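Local coordinates for protein alkaline serine protease (Pseudoalteromonas sp., PDB 1Y9Z) that probably hydrolyses peptide bonds as a cold-adapted, subtilisin-like alkaline serine endopeptidase that binds calcium and sodium ions, at residues H37-A42 with Q360-Y365; T242-A247 with F321-N326; D403-A408 with N412-G417. All coordinates share one frame; numbering follows the deposited sequence.

Contact 1 (H37-A42 with Q360-Y365). With CA (calcium ion), chain C.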
loop_
_atom_site.group_PDB
_atom_site.type_symbol
_atom_site.label_atom_id
_atom_site.label_comp_id
_atom_site.label_asym_id
_atom_site.label_seq_id
_atom_site.Cartn_x
_atom_site.Cartn_y
_atom_site.Cartn_z
ATOM N N HIS A 37 -2.814 -18.805 -1.027
ATOM C CA HIS A 37 -2.035 -18.124 0.002
ATOM C C HIS A 37 -2.596 -18.391 1.402
ATOM O O HIS A 37 -3.800 -18.292 1.619
ATOM C CB HIS A 37 -2.023 -16.619 -0.278
ATOM C CG HIS A 37 -1.009 -15.866 0.521
ATOM N ND1 HIS A 37 0.017 -15.152 -0.060
ATOM C CD2 HIS A 37 -0.847 -15.738 1.859
ATOM C CE1 HIS A 37 0.767 -14.618 0.886
ATOM N NE2 HIS A 37 0.265 -14.958 2.059
ATOM N N ASN A 38 -1.717 -18.711 2.350
ATOM C CA ASN A 38 -2.147 -19.006 3.717
ATOM C C ASN A 38 -2.915 -17.876 4.395
ATOM O O ASN A 38 -3.767 -18.128 5.244
ATOM C CB ASN A 38 -0.952 -19.379 4.599
ATOM C CG ASN A 38 -0.343 -20.719 4.233
ATOM O OD1 ASN A 38 -0.980 -21.552 3.587
ATOM N ND2 ASN A 38 0.893 -20.941 4.665
ATOM N N ASP A 39 -2.614 -16.634 4.031
ATOM C CA ASP A 39 -3.294 -15.494 4.641
ATOM C C ASP A 39 -4.552 -15.076 3.886
ATOM O O ASP A 39 -5.176 -14.078 4.233
ATOM C CB ASP A 39 -2.335 -14.301 4.746
ATOM C CG ASP A 39 -1.843 -14.066 6.165
ATOM O OD1 ASP A 39 -1.960 -14.990 6.995
ATOM O OD2 ASP A 39 -1.332 -12.963 6.454
ATOM N N LEU A 40 -4.929 -15.844 2.866
ATOM C CA LEU A 40 -6.114 -15.522 2.067
ATOM C C LEU A 40 -7.030 -16.704 1.764
ATOM O O LEU A 40 -8.199 -16.521 1.431
ATOM C CB LEU A 40 -5.690 -14.902 0.734
ATOM C CG LEU A 40 -4.953 -13.566 0.772
ATOM C CD1 LEU A 40 -4.478 -13.216 -0.630
ATOM C CD2 LEU A 40 -5.878 -12.486 1.315
ATOM N N ASN A 41 -6.495 -17.912 1.880
ATOM C CA ASN A 41 -7.245 -19.123 1.578
ATOM C C ASN A 41 -8.585 -19.282 2.293
ATOM O O ASN A 41 -9.599 -19.572 1.658
ATOM C CB ASN A 41 -6.378 -20.347 1.884
ATOM C CG ASN A 41 -7.040 -21.645 1.478
ATOM O OD1 ASN A 41 -7.099 -21.982 0.296
ATOM N ND2 ASN A 41 -7.553 -22.380 2.457
ATOM N N ALA A 42 -8.584 -19.082 3.606
ATOM C CA ALA A 42 -9.787 -19.273 4.413
ATOM C C ALA A 42 -10.739 -18.096 4.594
ATOM O O ALA A 42 -11.509 -18.061 5.558
ATOM C CB ALA A 42 -9.395 -19.832 5.776
ATOM N N GLN A 360 9.527 -14.583 -1.452
ATOM C CA GLN A 360 8.650 -14.472 -0.290
ATOM C C GLN A 360 7.175 -14.433 -0.688
ATOM O O GLN A 360 6.844 -14.394 -1.874
ATOM C CB GLN A 360 9.007 -13.225 0.520
ATOM C CG GLN A 360 10.422 -13.245 1.075
ATOM C CD GLN A 360 10.679 -14.446 1.962
ATOM O OE1 GLN A 360 10.032 -14.619 2.995
ATOM N NE2 GLN A 360 11.626 -15.286 1.559
ATOM N N ASP A 361 6.293 -14.439 0.307
ATOM C CA ASP A 361 4.855 -14.418 0.055
ATOM C C ASP A 361 4.208 -13.088 0.441
ATOM O O ASP A 361 2.979 -12.971 0.499
ATOM C CB ASP A 361 4.182 -15.574 0.802
ATOM C CG ASP A 361 4.831 -16.915 0.499
ATOM O OD1 ASP A 361 5.320 -17.098 -0.634
ATOM O OD2 ASP A 361 4.846 -17.790 1.391
ATOM N N TYR A 362 5.048 -12.093 0.700
ATOM C CA TYR A 362 4.598 -10.754 1.072
ATOM C C TYR A 362 5.560 -9.766 0.436
ATOM O O TYR A 362 6.675 -10.133 0.064
ATOM C CB TYR A 362 4.631 -10.587 2.593
ATOM C CG TYR A 362 3.825 -11.636 3.318
ATOM C CD1 TYR A 362 2.468 -11.447 3.577
ATOM C CD2 TYR A 362 4.404 -12.850 3.681
ATOM C CE1 TYR A 362 1.706 -12.447 4.174
ATOM C CE2 TYR A 362 3.653 -13.855 4.272
ATOM C CZ TYR A 362 2.305 -13.649 4.514
ATOM O OH TYR A 362 1.554 -14.652 5.079
ATOM N N GLU A 363 5.138 -8.514 0.305
ATOM C CA GLU A 363 6.008 -7.509 -0.281
ATOM C C GLU A 363 5.492 -6.104 -0.033
ATOM O O GLU A 363 4.293 -5.894 0.165
ATOM C CB GLU A 363 6.146 -7.736 -1.793
ATOM C CG GLU A 363 7.264 -6.918 -2.430
ATOM C CD GLU A 363 7.520 -7.275 -3.883
ATOM O OE1 GLU A 363 8.488 -6.734 -4.455
ATOM O OE2 GLU A 363 6.762 -8.088 -4.451
ATOM N N TYR A 364 6.417 -5.151 -0.032
ATOM C CA TYR A 364 6.078 -3.747 0.138
ATOM C C TYR A 364 5.776 -3.152 -1.235
ATOM O O TYR A 364 6.552 -3.331 -2.178
ATOM C CB TYR A 364 7.245 -2.973 0.756
ATOM C CG TYR A 364 7.359 -3.099 2.255
ATOM C CD1 TYR A 364 8.097 -4.130 2.842
ATOM C CD2 TYR A 364 6.711 -2.194 3.091
ATOM C CE1 TYR A 364 8.183 -4.252 4.231
ATOM C CE2 TYR A 364 6.788 -2.307 4.470
ATOM C CZ TYR A 364 7.522 -3.335 5.036
ATOM O OH TYR A 364 7.574 -3.434 6.408
ATOM N N TYR A 365 4.642 -2.465 -1.335
ATOM C CA TYR A 365 4.214 -1.793 -2.564
ATOM C C TYR A 365 3.913 -0.334 -2.241
ATOM O O TYR A 365 3.610 0.005 -1.097
ATOM C CB TYR A 365 2.908 -2.376 -3.113
ATOM C CG TYR A 365 2.969 -3.641 -3.939
ATOM C CD1 TYR A 365 1.875 -4.003 -4.723
ATOM C CD2 TYR A 365 4.075 -4.494 -3.917
ATOM C CE1 TYR A 365 1.866 -5.175 -5.462
ATOM C CE2 TYR A 365 4.077 -5.684 -4.664
ATOM C CZ TYR A 365 2.964 -6.013 -5.430
ATOM O OH TYR A 365 2.921 -7.178 -6.156
HETATM CA CA CA C . -1.829 -13.479 8.923
#
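H37 and Y362 form an offset edge-to-face ring pair. The edge of the imidazole meets one face of the phenol ring, near its rim. The centroids are 5.0 Å apart and the planes stand at 80°. H37 CG lies anti to the backbone N (chi1 -167°), which swings the ring across to the 360-365 segment.

The polar link runs between the same two rings. H37 NE2 donates a nearly straight but weak hydrogen bond to Y362 OH, 3.3 Å away. The phenol oxygen lies at the imidazole edge. The other ring nitrogen, ND1, is bonded to the carbonyl of V209, so both nitrogens have partners, which should hold the ring's rotation.

Van der Waals contacts complete the interface. H37 CE1 lies 3.5 Å from D361 CB. The carboxylate of D361 turns elsewhere, and its OD1 accepts from the backbone N of G212. Y362 OH also stands 3.6 Å from D39 CG, with the carboxylate plane steeply turned against the phenol ring. With an alanine here instead of the tyrosine, H37 NE2 would probably lose its acceptor at the phenol oxygen and a gap would open beside the D39 carboxylate.

The metal bonds lie one step further on. D39 grips the calcium ion with both oxygens, OD1 at 2.5 Å and OD2 at 2.6 Å. E2, I76, N78, E80 and V82 supply the other five ligands. Y362 thus stands in the second shell of the calcium site, with H37 behind it. Seven oxygens around one ion, with a bidentate aspartate, match the strong calcium site of subtilisins.

Contact 2 (T242-A247 with F321-N326)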
loop_
_atom_site.group_PDB
_atom_site.type_symbol
_atom_site.label_atom_id
_atom_site.label_comp_id
_atom_site.label_asym_id
_atom_site.label_seq_id
_atom_site.Cartn_x
_atom_site.Cartn_y
_atom_site.Cartn_z
ATOM N N THR A 242 17.742 0.542 -23.183
ATOM C CA THR A 242 17.517 1.981 -23.226
ATOM C C THR A 242 16.849 2.478 -21.948
ATOM O O THR A 242 16.674 3.682 -21.758
ATOM C CB THR A 242 16.634 2.371 -24.429
ATOM O OG1 THR A 242 16.425 3.788 -24.431
ATOM C CG2 THR A 242 15.289 1.663 -24.358
ATOM N N SER A 243 16.482 1.549 -21.070
ATOM C CA SER A 243 15.831 1.910 -19.817
ATOM C C SER A 243 16.442 1.198 -18.614
ATOM O O SER A 243 17.593 0.765 -18.651
ATOM C CB SER A 243 14.335 1.594 -19.894
ATOM O OG SER A 243 14.115 0.222 -20.174
ATOM N N TYR A 244 15.657 1.091 -17.547
ATOM C CA TYR A 244 16.094 0.439 -16.318
ATOM C C TYR A 244 15.233 -0.783 -16.016
ATOM O O TYR A 244 14.051 -0.822 -16.358
ATOM C CB TYR A 244 16.013 1.425 -15.149
ATOM C CG TYR A 244 17.213 2.338 -15.018
ATOM C CD1 TYR A 244 18.387 1.891 -14.415
ATOM C CD2 TYR A 244 17.175 3.647 -15.495
ATOM C CE1 TYR A 244 19.496 2.725 -14.287
ATOM C CE2 TYR A 244 18.280 4.490 -15.375
ATOM C CZ TYR A 244 19.435 4.021 -14.768
ATOM O OH TYR A 244 20.526 4.850 -14.638
ATOM N N ALA A 245 15.833 -1.782 -15.378
ATOM C CA ALA A 245 15.120 -3.003 -15.027
ATOM C C ALA A 245 15.489 -3.415 -13.606
ATOM O O ALA A 245 16.551 -3.050 -13.103
ATOM C CB ALA A 245 15.469 -4.115 -16.007
ATOM N N PRO A 246 14.614 -4.186 -12.940
ATOM C CA PRO A 246 14.895 -4.623 -11.571
ATOM C C PRO A 246 16.146 -5.488 -11.447
ATOM O O PRO A 246 16.364 -6.406 -12.237
ATOM C CB PRO A 246 13.623 -5.376 -11.183
ATOM C CG PRO A 246 13.160 -5.939 -12.491
ATOM C CD PRO A 246 13.349 -4.766 -13.424
ATOM N N ALA A 247 16.965 -5.169 -10.451
ATOM C CA ALA A 247 18.196 -5.899 -10.177
ATOM C C ALA A 247 18.339 -5.979 -8.663
ATOM O O ALA A 247 19.263 -5.416 -8.079
ATOM C CB ALA A 247 19.387 -5.167 -10.784
ATOM N N PHE A 321 12.920 4.135 -5.408
ATOM C CA PHE A 321 13.634 3.410 -6.442
ATOM C C PHE A 321 15.116 3.679 -6.229
ATOM O O PHE A 321 15.535 4.834 -6.123
ATOM C CB PHE A 321 13.246 3.902 -7.840
ATOM C CG PHE A 321 11.877 3.482 -8.278
ATOM C CD1 PHE A 321 10.811 4.372 -8.225
ATOM C CD2 PHE A 321 11.652 2.194 -8.752
ATOM C CE1 PHE A 321 9.537 3.985 -8.640
ATOM C CE2 PHE A 321 10.384 1.795 -9.169
ATOM C CZ PHE A 321 9.325 2.694 -9.112
ATOM N N LEU A 322 15.904 2.615 -6.135
ATOM C CA LEU A 322 17.344 2.763 -5.981
ATOM C C LEU A 322 17.900 2.664 -7.392
ATOM O O LEU A 322 18.215 1.574 -7.874
ATOM C CB LEU A 322 17.928 1.649 -5.105
ATOM C CG LEU A 322 19.462 1.611 -5.017
ATOM C CD1 LEU A 322 19.999 2.936 -4.495
ATOM C CD2 LEU A 322 19.890 0.467 -4.109
ATOM N N VAL A 323 17.977 3.806 -8.067
ATOM C CA VAL A 323 18.491 3.855 -9.428
ATOM C C VAL A 323 20.010 3.753 -9.356
ATOM O O VAL A 323 20.688 4.686 -8.929
ATOM C CB VAL A 323 18.076 5.166 -10.127
ATOM C CG1 VAL A 323 18.550 5.163 -11.569
ATOM C CG2 VAL A 323 16.566 5.320 -10.070
ATOM N N ASP A 324 20.528 2.602 -9.772
ATOM C CA ASP A 324 21.959 2.313 -9.735
ATOM C C ASP A 324 22.531 2.260 -11.153
ATOM O O ASP A 324 22.700 1.183 -11.727
ATOM C CB ASP A 324 22.161 0.973 -9.024
ATOM C CG ASP A 324 23.586 0.753 -8.563
ATOM O OD1 ASP A 324 23.840 -0.314 -7.965
ATOM O OD2 ASP A 324 24.446 1.628 -8.784
ATOM N N ALA A 325 22.834 3.430 -11.705
ATOM C CA ALA A 325 23.363 3.548 -13.060
ATOM C C ALA A 325 24.590 2.688 -13.356
ATOM O O ALA A 325 24.664 2.053 -14.407
ATOM C CB ALA A 325 23.675 5.010 -13.365
ATOM N N ASN A 326 25.552 2.673 -12.438
ATOM C CA ASN A 326 26.773 1.899 -12.639
ATOM C C ASN A 326 26.761 0.541 -11.945
ATOM O O ASN A 326 27.787 -0.138 -11.883
ATOM C CB ASN A 326 27.983 2.707 -12.164
ATOM C CG ASN A 326 28.115 4.036 -12.883
ATOM O OD1 ASN A 326 28.186 4.085 -14.111
ATOM N ND2 ASN A 326 28.150 5.121 -12.119
#
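Y244 lays one face of its ring against V323 in a CH-pi contact. The methyl CG1 of V323 sits 3.9 Å from the ring centroid, 26° off the normal. It is displaced toward the hydroxyl end, so its closest ring atom is CZ, 3.5 Å from CG1. At the edge of the ring, Y244 OH touches A325 CB at 3.4 Å. The contact between the segments is apolar, and one tyrosine carries all of it.

Torsions set this up on the valine side. V323 CG1 lies anti to the backbone N (chi1 -177°), and this branch is the one that meets the ring. The backbones stay well apart, with 8.1 Å between the CA atoms of Y244 and V323.

D324, between the two residues that Y244 touches, holds the chain just after strand 321-323 in place. Its OD1 makes a salt bridge to R236 and also accepts from the N of I329, while OD2 accepts from the N of D328. R236 also bonds the carbonyl of A247, so one arginine ties both segments.

R236 belongs to strand 232-240, the partner the two segments share in a mixed sheet, probably part of the inserted beta-barrel domain. Strand 243-246 pairs with it antiparallel and strand 321-323 parallel, while L322 packs on helix 291-300.

Contact 3 (D403-A408 with N412-G417). With CA (calcium ion), chain D.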
loop_
_atom_site.group_PDB
_atom_site.type_symbol
_atom_site.label_atom_id
_atom_site.label_comp_id
_atom_site.label_asym_id
_atom_site.label_seq_id
_atom_site.Cartn_x
_atom_site.Cartn_y
_atom_site.Cartn_z
ATOM N N ASP A 403 -9.283 12.699 9.339
ATOM C CA ASP A 403 -8.365 13.607 10.020
ATOM C C ASP A 403 -7.713 14.543 9.008
ATOM O O ASP A 403 -6.933 14.113 8.161
ATOM C CB ASP A 403 -7.288 12.820 10.773
ATOM C CG ASP A 403 -7.871 11.871 11.806
ATOM O OD1 ASP A 403 -8.783 12.287 12.551
ATOM O OD2 ASP A 403 -7.410 10.713 11.879
ATOM N N ASP A 404 -8.041 15.827 9.109
ATOM C CA ASP A 404 -7.516 16.846 8.206
ATOM C C ASP A 404 -5.992 16.802 8.129
ATOM O O ASP A 404 -5.310 16.813 9.153
ATOM C CB ASP A 404 -7.981 18.228 8.677
ATOM C CG ASP A 404 -7.789 19.307 7.630
ATOM O OD1 ASP A 404 -7.309 18.998 6.521
ATOM O OD2 ASP A 404 -8.124 20.474 7.920
ATOM N N LEU A 405 -5.467 16.748 6.908
ATOM C CA LEU A 405 -4.025 16.709 6.679
ATOM C C LEU A 405 -3.602 17.925 5.863
ATOM O O LEU A 405 -4.443 18.632 5.314
ATOM C CB LEU A 405 -3.638 15.442 5.905
ATOM C CG LEU A 405 -4.008 14.070 6.472
ATOM C CD1 LEU A 405 -3.472 12.983 5.543
ATOM C CD2 LEU A 405 -3.427 13.909 7.866
ATOM N N SER A 406 -2.297 18.163 5.785
ATOM C CA SER A 406 -1.768 19.284 5.015
ATOM C C SER A 406 -2.439 20.598 5.410
ATOM O O SER A 406 -2.735 20.822 6.585
ATOM C CB SER A 406 -1.972 19.015 3.518
ATOM O OG SER A 406 -1.328 19.989 2.718
ATOM N N VAL A 407 -2.673 21.465 4.431
ATOM C CA VAL A 407 -3.312 22.748 4.694
ATOM C C VAL A 407 -4.707 22.515 5.266
ATOM O O VAL A 407 -5.368 21.528 4.940
ATOM C CB VAL A 407 -3.418 23.594 3.401
ATOM C CG1 VAL A 407 -4.281 22.877 2.376
ATOM C CG2 VAL A 407 -3.991 24.967 3.720
ATOM N N ALA A 408 -5.149 23.425 6.129
ATOM C CA ALA A 408 -6.461 23.317 6.752
ATOM C C ALA A 408 -7.568 23.198 5.712
ATOM O O ALA A 408 -7.559 23.898 4.696
ATOM C CB ALA A 408 -6.715 24.529 7.644
ATOM N N ASN A 412 -6.506 19.362 -2.658
ATOM C CA ASN A 412 -6.369 18.429 -3.775
ATOM C C ASN A 412 -5.394 17.283 -3.538
ATOM O O ASN A 412 -5.475 16.251 -4.205
ATOM C CB ASN A 412 -5.957 19.175 -5.049
ATOM C CG ASN A 412 -7.041 20.105 -5.572
ATOM O OD1 ASN A 412 -6.908 20.664 -6.660
ATOM N ND2 ASN A 412 -8.114 20.274 -4.805
ATOM N N GLN A 413 -4.468 17.464 -2.606
ATOM C CA GLN A 413 -3.494 16.418 -2.315
ATOM C C GLN A 413 -4.028 15.301 -1.425
ATOM O O GLN A 413 -3.820 14.120 -1.710
ATOM C CB GLN A 413 -2.247 17.014 -1.653
ATOM C CG GLN A 413 -1.313 17.739 -2.608
ATOM C CD GLN A 413 -1.851 19.076 -3.077
ATOM O OE1 GLN A 413 -1.537 19.524 -4.182
ATOM N NE2 GLN A 413 -2.648 19.729 -2.239
ATOM N N THR A 414 -4.730 15.674 -0.360
ATOM C CA THR A 414 -5.232 14.700 0.605
ATOM C C THR A 414 -6.747 14.649 0.819
ATOM O O THR A 414 -7.230 13.877 1.652
ATOM C CB THR A 414 -4.562 14.937 1.972
ATOM O OG1 THR A 414 -4.911 16.242 2.459
ATOM C CG2 THR A 414 -3.047 14.850 1.839
ATOM N N GLY A 415 -7.497 15.452 0.072
ATOM C CA GLY A 415 -8.940 15.462 0.239
ATOM C C GLY A 415 -9.296 15.943 1.636
ATOM O O GLY A 415 -8.737 16.928 2.116
ATOM N N TYR A 416 -10.222 15.253 2.293
ATOM C CA TYR A 416 -10.617 15.629 3.646
ATOM C C TYR A 416 -9.612 15.143 4.684
ATOM O O TYR A 416 -9.689 15.519 5.855
ATOM C CB TYR A 416 -12.013 15.087 3.961
ATOM C CG TYR A 416 -13.105 15.824 3.221
ATOM C CD1 TYR A 416 -13.362 17.172 3.483
ATOM C CD2 TYR A 416 -13.859 15.188 2.237
ATOM C CE1 TYR A 416 -14.344 17.866 2.782
ATOM C CE2 TYR A 416 -14.842 15.876 1.528
ATOM C CZ TYR A 416 -15.078 17.213 1.805
ATOM O OH TYR A 416 -16.036 17.896 1.091
ATOM N N GLY A 417 -8.667 14.314 4.257
ATOM C CA GLY A 417 -7.658 13.828 5.182
ATOM C C GLY A 417 -7.578 12.322 5.313
ATOM O O GLY A 417 -8.085 11.580 4.472
HETATM CA CA CA D . -6.333 19.514 4.467
HETATM O O HOH W 1 -6.848 17.185 4.114
#
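G417 CA presses on the carbonyl of D403, and here the two segments pack tightly. G417 CA lies 3.1 Å from D403 O in a CA-H...O contact. A second such contact joins D404 CA to Y416 O at 3.5 Å. There is no room for a CB on G417, since it would run into D403 O. L405 fills the space beside it, with CG on G417 CA and CB on T414 OG1. Its CG is anti to the carbonyl carbon (chi1 -57°), which turns the isobutyl group toward strand 174-180, where V180 meets both L405 and T414.

The 412-417 side is shaped by a type II' beta turn from T414 to G417, with G415 at the positive-phi position. The 403-408 side is part of a calcium-binding loop. D404 binds the ion through one oxygen, OD1, at 2.3 Å, joined by the carbonyls of L405 and V407. G409 and D411 add further ligands, and a water is the sixth.

That water, 2.4 Å from the calcium, bridges the segments. It accepts from L405 N and donates to T414 OG1 at 2.7 Å and to G415 O at 2.8 Å.

Toward solvent the contact thins out. The exposed S406 reaches T414 OG1 only through its CB, at 4.2 Å. The Y416 ring leads away from the 403-408 segment, its hydroxyl making a weak hydrogen bond to R410.

Contact 1 joins a loop near the start of the chain to strand 362-365, far along the sequence. Contact 2 is nested inside the long loop closed by contact 1. Contact 3 follows in series, between helices 391-401 and 421-430. The centres of contacts 1 and 2 are about 27 Å apart. The centre of contact 3 is about 31 Å from that of contact 1, across the chain's centre, and about 34 Å from that of contact 2. None touch. Contact 2 belongs to the mixed sheet of strands 232-240 and 321-323, probably in the inserted beta-barrel domain. Contacts 1 and 3 belong to the subtilisin-like part, each at its own calcium ion. Contact 1 probably ties the chain returning from the insert to the calcium-site loop.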